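Side-chain contacts in tryptophane-5-halogenase (Microbispora sp. ATCC PTA-5024, PDB 5UAO), which chlorinates a tryptophan at carbon 5 during biosynthesis of the lanthipeptide NAI-107, probably by means of the FAD it binds: residues A[98-103]-A[503-508]; A[450-455]-A[460-465]; A[133-138]-A[486-491]; A[90-95]-A[189-194]. All blocks are in the same frame, centred on the assembly; numbering follows the deposited sequence.

Interaction 1 of 4, residues A[98-103]-A[503-508]; sequences RPTWKL and LRQSEA
Trp101 meets Ala508 through the benzo end of its indole, approached obliquely: CZ3 lies 3.8 Å and CH2 4.0 Å from Ala508 CB. A methyl suits this point on the first turn of the helix, since a larger group would probably compete with the indole for the space. Beside it, Gln505 crosses to the strand, CG anti to the backbone N (chi1 169°) and the chain extended from there. Its amide end comes up against Thr100 CB and Trp101 CB, and the amide plane is tilted only 21° from the indole plane. What fixes the ring is a second shell: Trp101 NE1 is hydrogen-bonded to Tyr94 OH, while Tyr512 meets the ring edge-to-face. Were Trp101 an alanine, a gap would probably be left beside Ala508 and Tyr94 OH would lose its indole partner. Thr100 OG1 is held by Pro288 O and His175 ND1, which probably steadies the methyl and CB facing Gln505. Strand 100-102 pairs antiparallel with strand 173-175, and helix 505-514 packs on it through Leu509 as well, with Val156 of strand 156-159 touching both Trp101 and Ala508.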
loop_
_atom_site.group_PDB
_atom_site.type_symbol
_atom_site.label_atom_id
_atom_site.label_comp_id
_atom_site.label_asym_id
_atom_site.label_seq_id
_atom_site.Cartn_x
_atom_site.Cartn_y
_atom_site.Cartn_z
ATOM N N ARG A 98 -17.958 31.344 2.311
ATOM C CA ARG A 98 -18.740 31.172 3.494
ATOM C C ARG A 98 -18.971 29.692 3.887
ATOM O O ARG A 98 -20.086 29.274 4.074
ATOM C CB ARG A 98 -20.055 31.977 3.402
ATOM C CG ARG A 98 -19.816 33.517 3.485
ATOM C CD ARG A 98 -21.045 34.380 3.157
ATOM N NE ARG A 98 -22.289 33.695 3.504
ATOM C CZ ARG A 98 -23.472 33.881 2.916
ATOM N NH1 ARG A 98 -23.623 34.814 1.962
ATOM N NH2 ARG A 98 -24.519 33.123 3.305
ATOM N N PRO A 99 -17.886 28.954 4.164
ATOM C CA PRO A 99 -18.013 27.533 4.431
ATOM C C PRO A 99 -18.573 27.293 5.808
ATOM O O PRO A 99 -18.484 28.181 6.692
ATOM C CB PRO A 99 -16.573 27.054 4.432
ATOM C CG PRO A 99 -15.818 28.286 4.982
ATOM C CD PRO A 99 -16.492 29.389 4.243
ATOM N N THR A 100 -19.176 26.116 5.979
ATOM C CA THR A 100 -19.396 25.509 7.269
ATOM C C THR A 100 -18.511 24.281 7.482
ATOM O O THR A 100 -17.737 23.860 6.584
ATOM C CB THR A 100 -20.847 25.092 7.460
ATOM O OG1 THR A 100 -21.168 24.221 6.419
ATOM C CG2 THR A 100 -21.735 26.286 7.381
ATOM N N TRP A 101 -18.604 23.719 8.675
ATOM C CA TRP A 101 -17.683 22.745 9.110
ATOM C C TRP A 101 -18.342 21.392 9.186
ATOM O O TRP A 101 -19.488 21.258 9.651
ATOM C CB TRP A 101 -17.047 23.071 10.471
ATOM C CG TRP A 101 -16.150 24.263 10.467
ATOM C CD1 TRP A 101 -15.529 24.866 9.410
ATOM C CD2 TRP A 101 -15.844 25.045 11.616
ATOM N NE1 TRP A 101 -14.809 26.010 9.865
ATOM C CE2 TRP A 101 -15.011 26.124 11.207
ATOM C CE3 TRP A 101 -16.199 24.936 12.957
ATOM C CZ2 TRP A 101 -14.486 27.060 12.124
ATOM C CZ3 TRP A 101 -15.674 25.855 13.853
ATOM C CH2 TRP A 101 -14.831 26.907 13.423
ATOM N N LYS A 102 -17.558 20.406 8.791
ATOM C CA LYS A 102 -18.000 18.973 8.796
ATOM C C LYS A 102 -17.020 18.150 9.653
ATOM O O LYS A 102 -15.851 18.023 9.320
ATOM C CB LYS A 102 -18.062 18.484 7.383
ATOM C CG LYS A 102 -18.493 17.040 7.257
ATOM C CD LYS A 102 -18.156 16.486 5.878
ATOM C CE LYS A 102 -18.534 15.034 5.771
ATOM N NZ LYS A 102 -18.026 14.491 4.489
ATOM N N LEU A 103 -17.478 17.716 10.817
ATOM C CA LEU A 103 -16.726 16.943 11.774
ATOM C C LEU A 103 -16.872 15.458 11.446
ATOM O O LEU A 103 -16.109 14.582 11.946
ATOM C CB LEU A 103 -17.276 17.175 13.199
ATOM C CG LEU A 103 -17.140 18.591 13.761
ATOM C CD1 LEU A 103 -17.558 18.672 15.198
ATOM C CD2 LEU A 103 -15.710 19.018 13.621
ATOM N N LEU A 503 -18.378 25.526 21.714
ATOM C CA LEU A 503 -19.334 26.513 21.198
ATOM C C LEU A 503 -20.313 25.824 20.197
ATOM O O LEU A 503 -20.046 24.749 19.676
ATOM C CB LEU A 503 -18.577 27.674 20.538
ATOM C CG LEU A 503 -17.629 28.510 21.463
ATOM C CD1 LEU A 503 -16.967 29.605 20.676
ATOM C CD2 LEU A 503 -18.390 29.105 22.624
ATOM N N ARG A 504 -21.442 26.447 19.990
ATOM C CA ARG A 504 -22.249 26.181 18.808
ATOM C C ARG A 504 -21.501 26.621 17.635
ATOM O O ARG A 504 -20.757 27.627 17.730
ATOM C CB ARG A 504 -23.536 26.939 18.863
ATOM C CG ARG A 504 -24.400 26.436 20.000
ATOM C CD ARG A 504 -24.851 24.998 19.828
ATOM N NE ARG A 504 -25.736 24.652 20.947
ATOM C CZ ARG A 504 -26.080 23.407 21.305
ATOM N NH1 ARG A 504 -25.652 22.340 20.645
ATOM N NH2 ARG A 504 -26.880 23.221 22.335
ATOM N N GLN A 505 -21.752 25.980 16.483
ATOM C CA GLN A 505 -20.916 26.286 15.296
ATOM C C GLN A 505 -20.989 27.758 14.882
ATOM O O GLN A 505 -19.985 28.369 14.451
ATOM C CB GLN A 505 -21.250 25.331 14.122
ATOM C CG GLN A 505 -20.640 25.769 12.846
ATOM C CD GLN A 505 -20.747 24.800 11.654
ATOM O OE1 GLN A 505 -21.640 23.917 11.523
ATOM N NE2 GLN A 505 -19.889 25.038 10.759
ATOM N N SER A 506 -22.175 28.330 14.949
ATOM C CA SER A 506 -22.401 29.571 14.304
ATOM C C SER A 506 -21.497 30.681 14.997
ATOM O O SER A 506 -20.830 31.506 14.297
ATOM C CB SER A 506 -23.900 29.915 14.367
ATOM O OG SER A 506 -24.100 31.176 13.721
ATOM N N GLU A 507 -21.392 30.608 16.325
ATOM C CA GLU A 507 -20.516 31.516 17.112
ATOM C C GLU A 507 -19.024 31.334 16.757
ATOM O O GLU A 507 -18.251 32.289 16.598
ATOM C CB GLU A 507 -20.700 31.274 18.615
ATOM C CG GLU A 507 -20.043 32.385 19.465
ATOM C CD GLU A 507 -20.281 32.238 20.967
ATOM O OE1 GLU A 507 -21.272 31.560 21.364
ATOM O OE2 GLU A 507 -19.451 32.790 21.757
ATOM N N ALA A 508 -18.638 30.076 16.586
ATOM C CA ALA A 508 -17.279 29.756 16.248
ATOM C C ALA A 508 -16.864 30.207 14.850
ATOM O O ALA A 508 -15.723 30.658 14.680
ATOM C CB ALA A 508 -17.045 28.268 16.440
#

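Interaction 2 of 4, residues A[450-455]-A[460-465]; sequences YLADGA and YGLEGV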
loop_
_atom_site.group_PDB
_atom_site.type_symbol
_atom_site.label_atom_id
_atom_site.label_comp_id
_atom_site.label_asym_id
_atom_site.label_seq_id
_atom_site.Cartn_x
_atom_site.Cartn_y
_atom_site.Cartn_z
ATOM N N TYR A 450 -2.178 -4.351 9.014
ATOM C CA TYR A 450 -1.493 -4.126 7.745
ATOM C C TYR A 450 -2.048 -4.986 6.541
ATOM O O TYR A 450 -2.202 -4.492 5.390
ATOM C CB TYR A 450 0.029 -4.375 7.946
ATOM C CG TYR A 450 0.817 -3.818 6.807
ATOM C CD1 TYR A 450 1.042 -4.587 5.670
ATOM C CD2 TYR A 450 1.228 -2.477 6.793
ATOM C CE1 TYR A 450 1.712 -4.072 4.574
ATOM C CE2 TYR A 450 1.889 -1.956 5.698
ATOM C CZ TYR A 450 2.130 -2.762 4.596
ATOM O OH TYR A 450 2.791 -2.279 3.505
ATOM N N LEU A 451 -2.354 -6.259 6.776
ATOM C CA LEU A 451 -2.930 -7.079 5.717
ATOM C C LEU A 451 -4.339 -6.566 5.307
ATOM O O LEU A 451 -4.625 -6.358 4.136
ATOM C CB LEU A 451 -2.990 -8.539 6.161
ATOM C CG LEU A 451 -3.328 -9.608 5.142
ATOM C CD1 LEU A 451 -2.716 -10.911 5.633
ATOM C CD2 LEU A 451 -4.820 -9.785 4.992
ATOM N N ALA A 452 -5.178 -6.316 6.308
ATOM C CA ALA A 452 -6.534 -5.799 6.122
ATOM C C ALA A 452 -6.598 -4.452 5.377
ATOM O O ALA A 452 -7.454 -4.220 4.517
ATOM C CB ALA A 452 -7.156 -5.647 7.467
ATOM N N ASP A 453 -5.718 -3.560 5.793
ATOM C CA ASP A 453 -5.496 -2.269 5.181
ATOM C C ASP A 453 -5.625 -2.252 3.672
ATOM O O ASP A 453 -6.202 -1.332 3.118
ATOM C CB ASP A 453 -4.073 -1.859 5.443
ATOM C CG ASP A 453 -3.972 -0.592 6.171
ATOM O OD1 ASP A 453 -4.489 0.405 5.623
ATOM O OD2 ASP A 453 -3.338 -0.600 7.266
ATOM N N GLY A 454 -5.040 -3.248 3.011
ATOM C CA GLY A 454 -4.926 -3.241 1.571
ATOM C C GLY A 454 -6.270 -3.247 0.901
ATOM O O GLY A 454 -6.372 -2.818 -0.208
ATOM N N ALA A 455 -7.313 -3.697 1.602
ATOM C CA ALA A 455 -8.686 -3.676 1.055
ATOM C C ALA A 455 -9.501 -2.421 1.390
ATOM O O ALA A 455 -10.602 -2.229 0.874
ATOM C CB ALA A 455 -9.435 -4.900 1.553
ATOM N N TYR A 460 -10.224 6.748 3.856
ATOM C CA TYR A 460 -11.279 6.393 4.833
ATOM C C TYR A 460 -10.764 5.327 5.809
ATOM O O TYR A 460 -11.139 5.320 6.983
ATOM C CB TYR A 460 -12.556 5.921 4.071
ATOM C CG TYR A 460 -13.130 6.994 3.185
ATOM C CD1 TYR A 460 -14.023 7.946 3.676
ATOM C CD2 TYR A 460 -12.763 7.074 1.825
ATOM C CE1 TYR A 460 -14.499 8.988 2.847
ATOM C CE2 TYR A 460 -13.234 8.069 1.008
ATOM C CZ TYR A 460 -14.075 9.052 1.525
ATOM O OH TYR A 460 -14.567 10.003 0.670
ATOM N N GLY A 461 -9.992 4.374 5.280
ATOM C CA GLY A 461 -9.181 3.460 6.082
ATOM C C GLY A 461 -10.003 2.383 6.744
ATOM O O GLY A 461 -11.241 2.308 6.575
ATOM N N LEU A 462 -9.309 1.536 7.497
ATOM C CA LEU A 462 -9.925 0.490 8.241
ATOM C C LEU A 462 -10.895 1.049 9.252
ATOM O O LEU A 462 -11.916 0.410 9.533
ATOM C CB LEU A 462 -8.902 -0.328 9.026
ATOM C CG LEU A 462 -8.139 -1.321 8.216
ATOM C CD1 LEU A 462 -7.177 -1.983 9.171
ATOM C CD2 LEU A 462 -9.096 -2.324 7.556
ATOM N N GLU A 463 -10.571 2.211 9.818
ATOM C CA GLU A 463 -11.461 2.853 10.801
ATOM C C GLU A 463 -12.838 3.162 10.183
ATOM O O GLU A 463 -13.866 3.023 10.816
ATOM C CB GLU A 463 -10.790 4.101 11.481
ATOM C CG GLU A 463 -10.380 5.283 10.612
ATOM C CD GLU A 463 -9.030 5.120 9.856
ATOM O OE1 GLU A 463 -8.468 4.008 9.857
ATOM O OE2 GLU A 463 -8.532 6.105 9.229
ATOM N N GLY A 464 -12.872 3.547 8.920
ATOM C CA GLY A 464 -14.126 3.842 8.285
ATOM C C GLY A 464 -14.935 2.576 8.064
ATOM O O GLY A 464 -16.159 2.544 8.272
ATOM N N VAL A 465 -14.253 1.532 7.637
ATOM C CA VAL A 465 -14.918 0.205 7.448
ATOM C C VAL A 465 -15.469 -0.306 8.790
ATOM O O VAL A 465 -16.642 -0.714 8.877
ATOM C CB VAL A 465 -13.957 -0.839 6.848
ATOM C CG1 VAL A 465 -14.637 -2.217 6.743
ATOM C CG2 VAL A 465 -13.507 -0.367 5.444
HETATM O O HOH W 1 -6.510 1.946 7.524
#
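Leu462 reaches across to the end of the preceding helix, and both of its methyls rest on Ala452: CD2 is 3.8 Å and CD1 4.0 Å from Ala452 CB. Its chi1 of -78° places CG anti to its carbonyl carbon, and this throws the forked end over the turn at Ala452 and Asp453, where CD1 also lies 4.0 Å from Asp453 N. A branched leucine can fill this groove because the residue opposite is only an alanine, whose methyl is further covered by Leu431 of helix 429-437. Asp453 behaves differently. Its chi1 of -121° is not a staggered value, and the carboxylate accepts from a water, OD1 standing 3.2 Å from it. The same water accepts from Leu462 N at 2.8 Å, near the start of its helix, where such amides commonly lack an i-4 carbonyl. Gly461, with phi 76°, adopts a backbone shape that glycine takes easily, and a CB there would collide with Glu463 OE1. Tyr450 and Leu451 pack on Leu458 and Ile368 of the second subunit. The arrangement is that of two consecutive helices joined by a short connection, the end of helix 446-453 set against the start of helix 461-471 beside the subunit interface.

Interaction 3 of 4, residues A[133-138]-A[486-491]; sequences LRETGN and EQWRAR
A salt-bridge network on the protein's surface joins Glu135, near the end of helix 129-136, to Arg489 and, one turn earlier on helix 485-501, to Glu486. Arg489 NH1 donates to Glu135 OE1 at 3.1 Å, nearly straight at 168°; the oxygen lies in the guanidinium plane at its edge. The carboxylate is turned about 70° from that plane, and NH1 alone makes the bond, meeting OE1 on its syn side. Chi1 of Glu135 (-54°) sets CG beside the backbone N and against Trp488, and the bend at chi2 then turns the carboxylate toward the arginine: CG is 3.6 Å from Trp488 CZ3, and Trp488 CZ3 also lies 3.8 Å from Glu135 CB. Thus one residue supplies methylenes for the indole and charge for the guanidinium. Trp488 itself is largely buried, and its NE1 bonds to Gly128 O. Replacing Glu135 by an alanine would probably leave Arg489 without its cross-helix mate and uncover part of the Trp488 ring. Gly137, at positive phi, follows the helix, and Thr136 OG1 accepts from Asn138 N in an ST turn. Within the network, Glu486 OE2 stands 4.0 Å from Arg489 NH2, a long pairing of charges alone, well out of the guanidinium plane.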
loop_
_atom_site.group_PDB
_atom_site.type_symbol
_atom_site.label_atom_id
_atom_site.label_comp_id
_atom_site.label_asym_id
_atom_site.label_seq_id
_atom_site.Cartn_x
_atom_site.Cartn_y
_atom_site.Cartn_z
ATOM N N LEU A 133 -18.443 0.632 22.561
ATOM C CA LEU A 133 -19.454 -0.462 22.372
ATOM C C LEU A 133 -19.823 -1.203 23.687
ATOM O O LEU A 133 -21.002 -1.498 23.983
ATOM C CB LEU A 133 -18.993 -1.470 21.334
ATOM C CG LEU A 133 -19.112 -0.887 19.887
ATOM C CD1 LEU A 133 -18.049 -1.602 19.036
ATOM C CD2 LEU A 133 -20.542 -0.960 19.336
ATOM N N ARG A 134 -18.821 -1.494 24.483
ATOM C CA ARG A 134 -19.081 -2.237 25.754
ATOM C C ARG A 134 -19.863 -1.376 26.758
ATOM O O ARG A 134 -20.743 -1.843 27.423
ATOM C CB ARG A 134 -17.761 -2.639 26.364
ATOM C CG ARG A 134 -17.029 -3.727 25.634
ATOM C CD ARG A 134 -15.651 -3.901 26.236
ATOM N NE ARG A 134 -15.681 -4.453 27.588
ATOM C CZ ARG A 134 -15.734 -5.747 27.904
ATOM N NH1 ARG A 134 -15.790 -6.685 26.971
ATOM N NH2 ARG A 134 -15.736 -6.111 29.191
ATOM N N GLU A 135 -19.513 -0.112 26.870
ATOM C CA GLU A 135 -20.087 0.793 27.864
ATOM C C GLU A 135 -21.361 1.432 27.391
ATOM O O GLU A 135 -22.187 1.756 28.239
ATOM C CB GLU A 135 -19.115 1.894 28.262
ATOM C CG GLU A 135 -17.756 1.395 28.741
ATOM C CD GLU A 135 -17.782 0.775 30.145
ATOM O OE1 GLU A 135 -18.579 1.221 30.983
ATOM O OE2 GLU A 135 -16.993 -0.155 30.408
ATOM N N THR A 136 -21.553 1.636 26.066
ATOM C CA THR A 136 -22.732 2.352 25.586
ATOM C C THR A 136 -23.620 1.625 24.619
ATOM O O THR A 136 -24.749 2.045 24.378
ATOM C CB THR A 136 -22.403 3.722 24.991
ATOM O OG1 THR A 136 -21.969 3.613 23.599
ATOM C CG2 THR A 136 -21.397 4.369 25.831
ATOM N N GLY A 137 -23.188 0.501 24.099
ATOM C CA GLY A 137 -24.019 -0.188 23.177
ATOM C C GLY A 137 -23.913 0.350 21.733
ATOM O O GLY A 137 -24.518 -0.203 20.826
ATOM N N ASN A 138 -23.094 1.357 21.513
ATOM C CA ASN A 138 -22.926 1.954 20.151
ATOM C C ASN A 138 -21.522 2.620 20.025
ATOM O O ASN A 138 -20.693 2.565 20.946
ATOM C CB ASN A 138 -24.100 2.933 19.995
ATOM C CG ASN A 138 -24.390 3.330 18.576
ATOM O OD1 ASN A 138 -23.665 3.028 17.650
ATOM N ND2 ASN A 138 -25.504 3.993 18.398
ATOM N N GLU A 486 -12.125 1.058 33.501
ATOM C CA GLU A 486 -12.081 2.347 34.167
ATOM C C GLU A 486 -11.180 3.313 33.491
ATOM O O GLU A 486 -11.387 4.504 33.573
ATOM C CB GLU A 486 -11.602 2.210 35.639
ATOM C CG GLU A 486 -10.439 1.248 35.858
ATOM C CD GLU A 486 -10.900 -0.212 36.052
ATOM O OE1 GLU A 486 -10.225 -0.918 36.837
ATOM O OE2 GLU A 486 -11.915 -0.667 35.441
ATOM N N GLN A 487 -10.130 2.828 32.848
ATOM C CA GLN A 487 -9.308 3.717 32.059
ATOM C C GLN A 487 -10.066 4.293 30.842
ATOM O O GLN A 487 -9.959 5.503 30.558
ATOM C CB GLN A 487 -7.994 3.007 31.666
ATOM C CG GLN A 487 -7.157 2.774 32.943
ATOM C CD GLN A 487 -7.213 3.977 33.925
ATOM O OE1 GLN A 487 -6.722 5.073 33.614
ATOM N NE2 GLN A 487 -7.860 3.789 35.089
ATOM N N TRP A 488 -10.808 3.446 30.126
ATOM C CA TRP A 488 -11.621 3.940 28.993
ATOM C C TRP A 488 -12.598 4.979 29.522
ATOM O O TRP A 488 -12.666 6.091 29.000
ATOM C CB TRP A 488 -12.402 2.817 28.324
ATOM C CG TRP A 488 -13.168 3.328 27.148
ATOM C CD1 TRP A 488 -12.731 3.371 25.845
ATOM C CD2 TRP A 488 -14.486 3.870 27.146
ATOM N NE1 TRP A 488 -13.678 3.945 25.038
ATOM C CE2 TRP A 488 -14.775 4.260 25.796
ATOM C CE3 TRP A 488 -15.437 4.131 28.129
ATOM C CZ2 TRP A 488 -15.993 4.864 25.431
ATOM C CZ3 TRP A 488 -16.668 4.710 27.743
ATOM C CH2 TRP A 488 -16.916 5.080 26.393
ATOM N N ARG A 489 -13.318 4.607 30.587
ATOM C CA ARG A 489 -14.279 5.484 31.208
ATOM C C ARG A 489 -13.704 6.847 31.607
ATOM O O ARG A 489 -14.355 7.912 31.351
ATOM C CB ARG A 489 -14.955 4.813 32.405
ATOM C CG ARG A 489 -16.003 3.803 32.009
ATOM C CD ARG A 489 -16.931 3.402 33.143
ATOM N NE ARG A 489 -16.238 2.652 34.202
ATOM C CZ ARG A 489 -16.247 1.334 34.372
ATOM N NH1 ARG A 489 -16.898 0.502 33.543
ATOM N NH2 ARG A 489 -15.592 0.840 35.433
ATOM N N ALA A 490 -12.482 6.856 32.157
ATOM C CA ALA A 490 -11.867 8.142 32.527
ATOM C C ALA A 490 -11.631 9.007 31.315
ATOM O O ALA A 490 -11.856 10.195 31.351
ATOM C CB ALA A 490 -10.541 7.925 33.256
ATOM N N ARG A 491 -11.101 8.405 30.269
ATOM C CA ARG A 491 -10.762 9.128 29.067
ATOM C C ARG A 491 -12.050 9.632 28.392
ATOM O O ARG A 491 -12.025 10.690 27.740
ATOM C CB ARG A 491 -10.014 8.165 28.148
ATOM C CG ARG A 491 -9.247 8.778 27.006
ATOM C CD ARG A 491 -8.091 7.844 26.679
ATOM N NE ARG A 491 -8.673 6.562 26.359
ATOM C CZ ARG A 491 -8.225 5.372 26.697
ATOM N NH1 ARG A 491 -7.112 5.198 27.400
ATOM N NH2 ARG A 491 -8.932 4.321 26.316
#

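Interaction 4 of 4, residues A[90-95]-A[189-194]; sequences PAEFYQ and AARRGV
Arg191 grips the carboxylate of Glu92 end-on with two nitrogens, one to each oxygen. Arg191 NH2 donates to Glu92 OE1 at 3.0 Å, nearly straight (172°) and onto the syn lone pair, close to the guanidinium plane. The second bond, Arg191 NH1 to Glu92 OE2 at 3.1 Å, is more bent at 140°, because the two flat groups are twisted by 46° and the oxygen is tilted from the guanidinium plane. Both chains are long enough to span backbones whose nearest CA atoms, those of Glu92 and Arg191, are 13.6 Å apart: with CG anti to the backbone N in both, they run out from their helices and meet from opposite directions, Arg191 bending at chi3. The charges are shared further: NH1 of Arg191 also pairs with Glu187, which probably helps keep the arginine in place. The bridge ties helix 90-97 to the last turn of helix 178-191, which closes in a Schellman motif. An uncharged partner, Tyr184 OH, is hydrogen-bonded to Glu92 OE1 as well, giving that oxygen two partners. In the motif, Val194 N reaches Ala189 O at 2.9 Å and Gly193 N Ala190 O at 3.2 Å, Gly193 taking the positive phi that suits glycine.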
loop_
_atom_site.group_PDB
_atom_site.type_symbol
_atom_site.label_atom_id
_atom_site.label_comp_id
_atom_site.label_asym_id
_atom_site.label_seq_id
_atom_site.Cartn_x
_atom_site.Cartn_y
_atom_site.Cartn_z
ATOM N N PRO A 90 -6.937 31.728 3.442
ATOM C CA PRO A 90 -8.152 31.300 4.159
ATOM C C PRO A 90 -9.118 32.368 4.538
ATOM O O PRO A 90 -10.308 32.097 4.559
ATOM C CB PRO A 90 -7.621 30.608 5.397
ATOM C CG PRO A 90 -6.195 30.968 5.505
ATOM C CD PRO A 90 -5.700 31.284 4.125
ATOM N N ALA A 91 -8.643 33.589 4.831
ATOM C CA ALA A 91 -9.561 34.654 5.198
ATOM C C ALA A 91 -10.428 35.012 3.988
ATOM O O ALA A 91 -11.658 35.148 4.075
ATOM C CB ALA A 91 -8.777 35.886 5.737
ATOM N N GLU A 92 -9.796 35.121 2.841
ATOM C CA GLU A 92 -10.505 35.384 1.599
ATOM C C GLU A 92 -11.493 34.282 1.215
ATOM O O GLU A 92 -12.594 34.547 0.753
ATOM C CB GLU A 92 -9.508 35.551 0.445
ATOM C CG GLU A 92 -10.132 36.117 -0.831
ATOM C CD GLU A 92 -9.111 36.340 -1.952
ATOM O OE1 GLU A 92 -8.485 35.350 -2.429
ATOM O OE2 GLU A 92 -8.964 37.524 -2.360
ATOM N N PHE A 93 -11.060 33.061 1.363
ATOM C CA PHE A 93 -11.938 31.885 1.133
ATOM C C PHE A 93 -13.159 31.961 2.034
ATOM O O PHE A 93 -14.331 31.803 1.574
ATOM C CB PHE A 93 -11.170 30.594 1.351
ATOM C CG PHE A 93 -11.982 29.352 1.131
ATOM C CD1 PHE A 93 -12.194 28.881 -0.132
ATOM C CD2 PHE A 93 -12.497 28.638 2.220
ATOM C CE1 PHE A 93 -12.925 27.719 -0.348
ATOM C CE2 PHE A 93 -13.226 27.497 2.001
ATOM C CZ PHE A 93 -13.436 27.048 0.717
ATOM N N TYR A 94 -12.932 32.260 3.301
ATOM C CA TYR A 94 -14.056 32.335 4.216
ATOM C C TYR A 94 -15.009 33.474 3.868
ATOM O O TYR A 94 -16.256 33.378 3.979
ATOM C CB TYR A 94 -13.618 32.444 5.680
ATOM C CG TYR A 94 -13.428 31.109 6.381
ATOM C CD1 TYR A 94 -12.476 30.214 5.967
ATOM C CD2 TYR A 94 -14.150 30.786 7.506
ATOM C CE1 TYR A 94 -12.280 29.025 6.606
ATOM C CE2 TYR A 94 -13.945 29.591 8.175
ATOM C CZ TYR A 94 -13.042 28.708 7.705
ATOM O OH TYR A 94 -12.845 27.538 8.391
ATOM N N GLN A 95 -14.427 34.548 3.412
ATOM C CA GLN A 95 -15.208 35.700 3.070
ATOM C C GLN A 95 -16.066 35.436 1.820
ATOM O O GLN A 95 -17.201 35.830 1.756
ATOM C CB GLN A 95 -14.232 36.884 2.836
ATOM C CG GLN A 95 -14.875 38.184 2.429
ATOM C CD GLN A 95 -15.867 38.651 3.475
ATOM O OE1 GLN A 95 -15.737 38.323 4.670
ATOM N NE2 GLN A 95 -16.874 39.410 3.041
ATOM N N ALA A 189 -8.935 32.104 -10.828
ATOM C CA ALA A 189 -8.268 31.696 -12.054
ATOM C C ALA A 189 -7.953 32.918 -12.969
ATOM O O ALA A 189 -6.848 33.019 -13.521
ATOM C CB ALA A 189 -9.155 30.695 -12.803
ATOM N N ALA A 190 -8.905 33.851 -13.054
ATOM C CA ALA A 190 -8.712 35.051 -13.886
ATOM C C ALA A 190 -7.622 35.934 -13.298
ATOM O O ALA A 190 -6.769 36.421 -14.009
ATOM C CB ALA A 190 -10.004 35.831 -13.979
ATOM N N ARG A 191 -7.635 36.091 -11.991
ATOM C CA ARG A 191 -6.656 36.895 -11.327
ATOM C C ARG A 191 -5.274 36.288 -11.491
ATOM O O ARG A 191 -4.304 36.984 -11.533
ATOM C CB ARG A 191 -6.989 36.916 -9.865
ATOM C CG ARG A 191 -6.120 37.802 -9.041
ATOM C CD ARG A 191 -6.885 38.134 -7.753
ATOM N NE ARG A 191 -6.506 37.268 -6.663
ATOM C CZ ARG A 191 -7.256 36.991 -5.597
ATOM N NH1 ARG A 191 -8.482 37.470 -5.467
ATOM N NH2 ARG A 191 -6.752 36.198 -4.663
ATOM N N ARG A 192 -5.178 34.979 -11.553
ATOM C CA ARG A 192 -3.900 34.340 -11.712
ATOM C C ARG A 192 -3.455 34.039 -13.125
ATOM O O ARG A 192 -2.437 33.387 -13.295
ATOM C CB ARG A 192 -3.905 33.073 -10.901
ATOM C CG ARG A 192 -4.000 33.379 -9.429
ATOM C CD ARG A 192 -4.030 32.104 -8.660
ATOM N NE ARG A 192 -4.171 32.270 -7.219
ATOM C CZ ARG A 192 -4.086 31.255 -6.367
ATOM N NH1 ARG A 192 -3.899 30.007 -6.818
ATOM N NH2 ARG A 192 -4.229 31.465 -5.078
ATOM N N GLY A 193 -4.147 34.536 -14.131
ATOM C CA GLY A 193 -3.644 34.439 -15.521
ATOM C C GLY A 193 -4.109 33.205 -16.309
ATOM O O GLY A 193 -3.611 32.908 -17.400
ATOM N N VAL A 194 -5.045 32.447 -15.763
ATOM C CA VAL A 194 -5.694 31.388 -16.570
ATOM C C VAL A 194 -6.505 32.103 -17.669
ATOM O O VAL A 194 -7.285 33.021 -17.339
ATOM C CB VAL A 194 -6.605 30.483 -15.706
ATOM C CG1 VAL A 194 -7.420 29.556 -16.584
ATOM C CG2 VAL A 194 -5.781 29.638 -14.734
#

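How the interactions relate
Interactions 1 and 4 are directly linked: helix 90-97 leads into strand 100-102, and Trp101 NE1 stands 2.9 Å from Tyr94 OH, while Pro99 packs on Tyr94 and on Phe93. In interaction 1 the side chain of Thr100 lies about 11 Å from the bound FAD. Interaction 2 sits apart, its nearest atoms about 7 Å from those of interaction 1 and about 10 Å from those of interaction 3. Interaction 3 is the peripheral one, with its centre 46 Å from that of interaction 4. Helices 461-471, 485-501 and 505-514 succeed one another, carrying the chain through interactions 2, 3 and 1 in turn.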